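Local coordinates for aldehyde dehydrogenase family protein (Pseudomonas syringae pv. tomato, PDB 5IUV), which probably oxidises indole-3-acetaldehyde to the auxin indole-3-acetic acid with NAD+ as cofactor, as a member of the aldehyde dehydrogenase family, at residues W167-M172 and A295-E300. Residues are numbered along the deposited sequence; the frame is centred on the assembly and turned at random.
With NAD (nicotinamide-adenine-dinucleotide), chain C.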
ATOM      1  N   TRP A 167      16.012  28.557 -12.101  1.00 11.42           N
ATOM      2  CA  TRP A 167      15.419  29.501 -13.045  1.00  9.34           C
ATOM      3  C   TRP A 167      14.906  28.878 -14.345  1.00 10.66           C
ATOM      4  O   TRP A 167      14.290  29.574 -15.148  1.00 11.81           O
ATOM      5  CB  TRP A 167      16.439  30.596 -13.382  1.00 10.06           C
ATOM      6  CG  TRP A 167      17.767  30.044 -13.827  1.00 14.10           C
ATOM      7  CD1 TRP A 167      18.893  29.904 -13.067  1.00 16.92           C
ATOM      8  CD2 TRP A 167      18.098  29.537 -15.128  1.00 14.94           C
ATOM      9  NE1 TRP A 167      19.907  29.357 -13.817  1.00 17.62           N
ATOM     10  CE2 TRP A 167      19.444  29.116 -15.083  1.00 16.05           C
ATOM     11  CE3 TRP A 167      17.388  29.400 -16.324  1.00 15.80           C
ATOM     12  CZ2 TRP A 167      20.092  28.569 -16.185  1.00 18.17           C
ATOM     13  CZ3 TRP A 167      18.032  28.848 -17.418  1.00 18.26           C
ATOM     14  CH2 TRP A 167      19.374  28.446 -17.344  1.00 19.00           C
ATOM     15  N   ASN A 168      15.143  27.584 -14.573  1.00 10.75           N
ATOM     16  CA  ASN A 168      14.844  27.034 -15.897  1.00 13.13           C
ATOM     17  C   ASN A 168      13.364  26.686 -16.077  1.00 13.05           C
ATOM     18  O   ASN A 168      12.836  26.786 -17.186  1.00 12.94           O
ATOM     19  CB  ASN A 168      15.718  25.816 -16.198  1.00 14.25           C
ATOM     20  CG  ASN A 168      15.428  24.641 -15.288  1.00 18.19           C
ATOM     21  OD1 ASN A 168      15.176  24.808 -14.092  1.00 20.11           O
ATOM     22  ND2 ASN A 168      15.465  23.438 -15.851  1.00 19.78           N
ATOM     23  N   PHE A 169      12.709  26.281 -14.994  1.00 13.35           N
ATOM     24  CA  PHE A 169      11.250  26.165 -14.954  1.00 12.99           C
ATOM     25  C   PHE A 169      10.745  26.800 -13.660  1.00 12.13           C
ATOM     26  O   PHE A 169      10.326  26.083 -12.751  1.00 12.13           O
ATOM     27  CB  PHE A 169      10.786  24.705 -15.015  1.00 11.92           C
ATOM     28  CG  PHE A 169      11.127  23.992 -16.289  1.00 16.83           C
ATOM     29  CD1 PHE A 169      10.271  24.037 -17.377  1.00 18.21           C
ATOM     30  CD2 PHE A 169      12.281  23.228 -16.385  1.00 17.65           C
ATOM     31  CE1 PHE A 169      10.579  23.365 -18.552  1.00 20.38           C
ATOM     32  CE2 PHE A 169      12.589  22.548 -17.552  1.00 18.22           C
ATOM     33  CZ  PHE A 169      11.736  22.615 -18.635  1.00 19.20           C
ATOM     34  N   PRO A 170      10.776  28.141 -13.573  1.00 11.99           N
ATOM     35  CA  PRO A 170      10.578  28.840 -12.293  1.00 12.93           C
ATOM     36  C   PRO A 170       9.270  28.482 -11.593  1.00 14.14           C
ATOM     37  O   PRO A 170       9.287  28.048 -10.437  1.00 15.23           O
ATOM     38  CB  PRO A 170      10.577  30.326 -12.694  1.00 11.87           C
ATOM     39  CG  PRO A 170      11.320  30.374 -13.979  1.00 14.27           C
ATOM     40  CD  PRO A 170      11.008  29.080 -14.686  1.00 12.38           C
ATOM     41  N   LEU A 171       8.148  28.653 -12.281  1.00 13.03           N
ATOM     42  CA  LEU A 171       6.863  28.367 -11.645  1.00 12.89           C
ATOM     43  C   LEU A 171       6.643  26.868 -11.464  1.00 11.90           C
ATOM     44  O   LEU A 171       6.189  26.425 -10.405  1.00 14.12           O
ATOM     45  CB  LEU A 171       5.709  28.975 -12.447  1.00 13.69           C
ATOM     46  CG  LEU A 171       4.319  28.706 -11.851  1.00 16.91           C
ATOM     47  CD1 LEU A 171       4.230  29.256 -10.436  1.00 16.58           C
ATOM     48  CD2 LEU A 171       3.228  29.310 -12.712  1.00 20.01           C
ATOM     49  N   MET A 172       6.958  26.081 -12.487  1.00 10.23           N
ATOM     50  CA  MET A 172       6.688  24.654 -12.410  1.00 10.37           C
ATOM     51  C   MET A 172       7.491  23.979 -11.299  1.00 10.18           C
ATOM     52  O   MET A 172       6.936  23.185 -10.547  1.00  9.86           O
ATOM     53  CB  MET A 172       6.967  23.958 -13.739  1.00 11.97           C
ATOM     54  CG  MET A 172       6.380  22.554 -13.775  1.00 15.68           C
ATOM     55  SD  MET A 172       6.780  21.590 -15.246  1.00 33.61           S
ATOM     56  CE  MET A 172       6.627  22.813 -16.531  1.00 37.32           C
ATOM     57  N   ALA A 295      16.951  20.348 -27.602  1.00 15.93           N
ATOM     58  CA  ALA A 295      16.627  21.720 -28.007  1.00 16.26           C
ATOM     59  C   ALA A 295      15.480  22.335 -27.202  1.00 17.88           C
ATOM     60  O   ALA A 295      15.368  23.562 -27.126  1.00 17.26           O
ATOM     61  CB  ALA A 295      16.298  21.770 -29.493  1.00 16.71           C
ATOM     62  N   PHE A 296      14.621  21.499 -26.620  1.00 16.85           N
ATOM     63  CA  PHE A 296      13.487  22.032 -25.869  1.00 17.48           C
ATOM     64  C   PHE A 296      13.975  22.855 -24.691  1.00 16.65           C
ATOM     65  O   PHE A 296      14.895  22.447 -23.974  1.00 14.69           O
ATOM     66  CB  PHE A 296      12.558  20.926 -25.369  1.00 19.00           C
ATOM     67  CG  PHE A 296      11.386  21.448 -24.572  1.00 20.78           C
ATOM     68  CD1 PHE A 296      10.350  22.126 -25.200  1.00 21.67           C
ATOM     69  CD2 PHE A 296      11.330  21.271 -23.197  1.00 21.20           C
ATOM     70  CE1 PHE A 296       9.268  22.612 -24.468  1.00 21.72           C
ATOM     71  CE2 PHE A 296      10.255  21.757 -22.461  1.00 21.72           C
ATOM     72  CZ  PHE A 296       9.225  22.430 -23.100  1.00 21.91           C
ATOM     73  N   ASN A 297      13.353  24.017 -24.510  1.00 15.82           N
ATOM     74  CA  ASN A 297      13.759  24.982 -23.488  1.00 14.62           C
ATOM     75  C   ASN A 297      15.251  25.294 -23.536  1.00 13.80           C
ATOM     76  O   ASN A 297      15.904  25.366 -22.494  1.00 14.84           O
ATOM     77  CB  ASN A 297      13.393  24.486 -22.085  1.00 13.22           C
ATOM     78  CG  ASN A 297      13.287  25.625 -21.081  1.00 14.08           C
ATOM     79  OD1 ASN A 297      12.727  26.681 -21.391  1.00 16.44           O
ATOM     80  ND2 ASN A 297      13.844  25.432 -19.888  1.00 13.23           N
ATOM     81  N   GLN A 298      15.778  25.461 -24.747  1.00 14.60           N
ATOM     82  CA  GLN A 298      17.161  25.892 -24.964  1.00 16.83           C
ATOM     83  C   GLN A 298      18.185  24.926 -24.368  1.00 18.57           C
ATOM     84  O   GLN A 298      19.328  25.306 -24.119  1.00 19.02           O
ATOM     85  CB  GLN A 298      17.380  27.300 -24.386  1.00 17.39           C
ATOM     86  CG  GLN A 298      16.468  28.381 -24.975  1.00 19.33           C
ATOM     87  CD  GLN A 298      15.047  28.340 -24.414  1.00 20.11           C
ATOM     88  OE1 GLN A 298      14.072  28.316 -25.166  1.00 21.90           O
ATOM     89  NE2 GLN A 298      14.931  28.328 -23.086  1.00 17.07           N
ATOM     90  N   GLY A 299      17.774  23.682 -24.138  1.00 16.95           N
ATOM     91  CA  GLY A 299      18.656  22.696 -23.539  1.00 15.75           C
ATOM     92  C   GLY A 299      18.852  22.932 -22.053  1.00 15.95           C
ATOM     93  O   GLY A 299      19.672  22.276 -21.404  1.00 16.93           O
ATOM     94  N   GLU A 300      18.090  23.878 -21.511  1.00 14.96           N
ATOM     95  CA  GLU A 300      18.175  24.222 -20.101  1.00 15.44           C
ATOM     96  C   GLU A 300      17.207  23.343 -19.335  1.00 16.63           C
ATOM     97  O   GLU A 300      16.244  23.818 -18.732  1.00 16.09           O
ATOM     98  CB  GLU A 300      17.880  25.712 -19.889  1.00 17.23           C
ATOM     99  CG  GLU A 300      18.832  26.613 -20.674  1.00 19.09           C
ATOM    100  CD  GLU A 300      18.387  28.067 -20.723  1.00 21.62           C
ATOM    101  OE1 GLU A 300      17.167  28.316 -20.854  1.00 20.70           O
ATOM    102  OE2 GLU A 300      19.263  28.957 -20.641  1.00 22.47           O
TER
HETATM  103  PA  NAD C 700      22.165  26.855  -8.663  1.00 19.45           P
HETATM  104  O1A NAD C 700      22.710  25.662  -7.975  1.00 13.32           O
HETATM  105  O2A NAD C 700      23.208  27.897  -9.017  1.00 21.98           O
HETATM  106  O5B NAD C 700      21.040  27.525  -7.783  1.00 15.41           O
HETATM  107  C5B NAD C 700      19.718  26.990  -7.563  1.00 16.22           C
HETATM  108  C4B NAD C 700      19.078  27.822  -6.480  1.00 15.78           C
HETATM  109  O4B NAD C 700      19.923  27.798  -5.308  1.00 15.93           O
HETATM  110  C3B NAD C 700      18.821  29.302  -6.782  1.00 31.86           C
HETATM  111  O3B NAD C 700      17.607  29.738  -6.181  1.00 37.62           O
HETATM  112  C2B NAD C 700      20.024  29.994  -6.140  1.00 27.63           C
HETATM  113  O2B NAD C 700      19.753  31.352  -5.803  1.00 15.53           O
HETATM  114  C1B NAD C 700      20.232  29.117  -4.909  1.00 17.08           C
HETATM  115  N9A NAD C 700      21.567  29.119  -4.318  1.00 13.18           N
HETATM  116  C8A NAD C 700      22.758  29.409  -4.929  1.00  9.88           C
HETATM  117  N7A NAD C 700      23.789  29.424  -4.119  1.00 10.67           N
HETATM  118  C5A NAD C 700      23.239  29.094  -2.884  1.00  9.73           C
HETATM  119  C6A NAD C 700      23.817  28.890  -1.614  1.00  9.98           C
HETATM  120  N6A NAD C 700      25.115  29.067  -1.347  1.00 11.79           N
HETATM  121  N1A NAD C 700      22.994  28.514  -0.606  1.00 10.90           N
HETATM  122  C2A NAD C 700      21.688  28.377  -0.856  1.00 10.88           C
HETATM  123  N3A NAD C 700      21.030  28.555  -2.006  1.00  9.95           N
HETATM  124  C4A NAD C 700      21.872  28.906  -2.994  1.00 11.33           C
HETATM  125  O3  NAD C 700      21.438  26.393 -10.017  1.00 29.48           O
HETATM  126  PN  NAD C 700      20.718  27.177 -11.218  1.00 38.13           P
HETATM  127  O1N NAD C 700      21.798  27.751 -12.053  1.00 39.42           O
HETATM  128  O2N NAD C 700      19.688  28.079 -10.654  1.00 34.22           O
HETATM  129  O5D NAD C 700      19.933  26.010 -11.976  1.00 41.32           O
HETATM  130  C5D NAD C 700      20.579  25.136 -12.927  1.00 37.67           C
HETATM  131  C4D NAD C 700      20.808  23.803 -12.259  1.00 36.96           C
HETATM  132  O4D NAD C 700      19.538  23.252 -11.838  1.00 44.24           O
HETATM  133  C3D NAD C 700      21.424  22.731 -13.149  1.00 39.08           C
HETATM  134  O3D NAD C 700      22.473  22.066 -12.454  1.00 37.72           O
HETATM  135  C2D NAD C 700      20.227  21.811 -13.418  1.00 42.46           C
HETATM  136  O2D NAD C 700      20.531  20.445 -13.687  1.00 44.84           O
HETATM  137  C1D NAD C 700      19.448  21.892 -12.086  1.00 43.68           C
HETATM  138  N1N NAD C 700      17.992  21.492 -12.291  1.00 42.41           N
HETATM  139  C2N NAD C 700      17.611  20.272 -11.680  1.00 41.71           C
HETATM  140  C3N NAD C 700      16.292  19.850 -11.756  1.00 40.59           C
HETATM  141  C7N NAD C 700      15.832  18.528 -11.194  1.00 36.70           C
HETATM  142  O7N NAD C 700      16.676  17.692 -10.806  1.00 38.19           O
HETATM  143  N7N NAD C 700      14.550  18.261 -11.236  1.00 29.96           N
HETATM  144  C4N NAD C 700      15.375  20.635 -12.457  1.00 41.24           C
HETATM  145  C5N NAD C 700      15.780  21.813 -13.076  1.00 42.19           C
HETATM  146  C6N NAD C 700      17.097  22.228 -12.977  1.00 42.32           C
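Asn168 and Glu300 bring the two backbones closest, their CA atoms 6.1 Å apart, where the loop entering helix 170-183 meets the turns that follow helix 283-295. The carbonyl oxygen of Glu300 is the hub. Asn168 ND2 donates to Glu300 O over 3.0 Å in a fairly straight bond (161°) within its own amide plane, and Asn297 ND2 reaches the same oxygen from the opposite face of the carbonyl. Asn297 ND2 also gives a more bent bond of 3.2 Å to Asn168 O, which accepts from Lys111 as well. The same nitrogen sits over one face of the Phe169 ring, 3.7 Å from CZ and offset toward the rim, while Phe296 CE2 approaches that ring at its edge. Glu300 crosses the indole of Trp167 at about a right angle: its carboxylate meets the ring edge, with OE2 3.3 Å from CH2, the planes 72° apart. Gln298 NE2 bonds OE1 at 3.2 Å from above the carboxylate plane, and Val345 N bonds OE2. With CG between its backbone N and carbonyl carbon (chi1 66°), Asn168 brings its amide against the nicotinamide, OD1 and ND2 each 3.2 Å from NAD C5N; at the pyrrole end of the indole, Trp167 NE1 bonds weakly to NAD O1N, near the ring plane. Asn168 also contacts indole-3-acetate in another crystal structure, and the side chain of Cys302 is about 5 Å from its own. In aldehyde dehydrogenases the asparagine NH2 and cysteine backbone N typically form the oxyanion hole, so the bond from ND2 to Glu300 O probably helps orient that amide between the cofactor-binding and catalytic domains.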